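Local coordinates for L protein (CAS virus, PDB 5MV0) that probably supplies the endonuclease that cleaves capped host RNAs to prime viral transcription, as the cap-snatching domain of a reptarenavirus polymerase, at residues 45-48 with 49-52. Numbering follows the deposited sequence.
Sequences RATI and HELN
Four successive i to i+4 bonds, from Arg-45 O to His-49 N at 3.3 Å through to Ile-48 O to Asn-52 N at 3.0 Å, identify residues 45-52 as alpha-helix; N-H...O angles of 163 to 168° show that the bonds are nearly straight. Ile-48 and Asn-52, one turn apart, lie side by side and point the same way. The methyl CG2 of Ile-48 comes within 3.5 Å of Asn-52 ND2. That amide nitrogen is also 3.2 Å from Ile-48 O, but the angle is too poor for a bond; ND2 instead donates to Arg-149 O. These turns belong to helix 34-57 of the PDDEXK-like nuclease domain, close to the centre of the chain. His-49, whose CG stands opposite the backbone N across the CA-CB bond (chi1 -178°), directs its ring away from residues 45-48: ND1 pairs with Arg-149 N, and NE2 makes a weak hydrogen bond to Ser-105 O on strand 98-106. Held at both nitrogens, though weakly at NE2, the buried imidazole is probably restrained from turning. Glu-50 runs back alongside the preceding turn, its CG 3.4 Å from Ala-46 O. Extended beyond CG, the chain carries OE1 to within 4.1 Å of Thr-47 CA, while OE1 is hydrogen-bonded to His-61 NE2.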
loop_
_atom_site.group_PDB
_atom_site.type_symbol
_atom_site.label_atom_id
_atom_site.label_comp_id
_atom_site.label_asym_id
_atom_site.label_seq_id
_atom_site.Cartn_x
_atom_site.Cartn_y
_atom_site.Cartn_z
ATOM N N ARG B 45 -0.287 -14.359 -0.441
ATOM C CA ARG B 45 0.806 -14.990 -1.176
ATOM C C ARG B 45 0.346 -15.463 -2.556
ATOM O O ARG B 45 1.006 -15.198 -3.576
ATOM C CB ARG B 45 1.351 -16.140 -0.336
ATOM C CG ARG B 45 2.356 -17.038 -0.990
ATOM C CD ARG B 45 2.905 -17.994 0.075
ATOM N NE ARG B 45 3.862 -18.931 -0.491
ATOM C CZ ARG B 45 3.529 -20.102 -1.022
ATOM N NH1 ARG B 45 2.255 -20.487 -1.056
ATOM N NH2 ARG B 45 4.467 -20.885 -1.525
ATOM N N ALA B 46 -0.803 -16.146 -2.606
ATOM C CA ALA B 46 -1.342 -16.620 -3.878
ATOM C C ALA B 46 -1.771 -15.461 -4.769
ATOM O O ALA B 46 -1.594 -15.519 -5.992
ATOM C CB ALA B 46 -2.521 -17.568 -3.629
ATOM N N THR B 47 -2.347 -14.405 -4.179
ATOM C CA THR B 47 -2.820 -13.267 -4.974
ATOM C C THR B 47 -1.657 -12.486 -5.584
ATOM O O THR B 47 -1.771 -11.970 -6.705
ATOM C CB THR B 47 -3.685 -12.336 -4.112
ATOM O OG1 THR B 47 -4.821 -13.053 -3.622
ATOM C CG2 THR B 47 -4.185 -11.182 -4.922
ATOM N N ILE B 48 -0.548 -12.354 -4.849
ATOM C CA ILE B 48 0.651 -11.718 -5.400
ATOM C C ILE B 48 1.140 -12.480 -6.636
ATOM O O ILE B 48 1.463 -11.888 -7.681
ATOM C CB ILE B 48 1.741 -11.622 -4.313
ATOM C CG1 ILE B 48 1.276 -10.680 -3.181
ATOM C CG2 ILE B 48 3.071 -11.163 -4.906
ATOM C CD1 ILE B 48 2.172 -10.706 -1.933
ATOM N N HIS B 49 1.205 -13.805 -6.532
ATOM C CA HIS B 49 1.567 -14.633 -7.680
ATOM C C HIS B 49 0.650 -14.371 -8.874
ATOM O O HIS B 49 1.129 -14.164 -9.999
ATOM C CB HIS B 49 1.516 -16.103 -7.275
ATOM C CG HIS B 49 1.913 -17.051 -8.359
ATOM N ND1 HIS B 49 3.151 -17.016 -8.964
ATOM C CD2 HIS B 49 1.244 -18.086 -8.922
ATOM C CE1 HIS B 49 3.227 -17.987 -9.859
ATOM N NE2 HIS B 49 2.085 -18.654 -9.849
ATOM N N GLU B 50 -0.676 -14.402 -8.653
ATOM C CA GLU B 50 -1.630 -14.130 -9.732
ATOM C C GLU B 50 -1.391 -12.766 -10.345
ATOM O O GLU B 50 -1.400 -12.611 -11.569
ATOM C CB GLU B 50 -3.074 -14.172 -9.226
ATOM C CG GLU B 50 -3.611 -15.493 -8.753
ATOM C CD GLU B 50 -4.927 -15.298 -7.979
ATOM O OE1 GLU B 50 -5.465 -14.158 -7.966
ATOM O OE2 GLU B 50 -5.410 -16.273 -7.373
ATOM N N LEU B 51 -1.235 -11.747 -9.498
ATOM C CA LEU B 51 -1.024 -10.386 -9.987
ATOM C C LEU B 51 0.194 -10.303 -10.899
ATOM O O LEU B 51 0.136 -9.723 -11.989
ATOM C CB LEU B 51 -0.854 -9.425 -8.808
ATOM C CG LEU B 51 -0.584 -7.970 -9.209
ATOM C CD1 LEU B 51 -1.665 -7.506 -10.192
ATOM C CD2 LEU B 51 -0.541 -7.072 -7.984
ATOM N N ASN B 52 1.318 -10.856 -10.457
ATOM C CA ASN B 52 2.533 -10.696 -11.238
ATOM C C ASN B 52 2.523 -11.553 -12.499
ATOM O O ASN B 52 3.100 -11.150 -13.517
ATOM C CB ASN B 52 3.726 -10.974 -10.343
ATOM C CG ASN B 52 3.926 -9.856 -9.325
ATOM O OD1 ASN B 52 3.785 -8.681 -9.666
ATOM N ND2 ASN B 52 4.215 -10.211 -8.081
#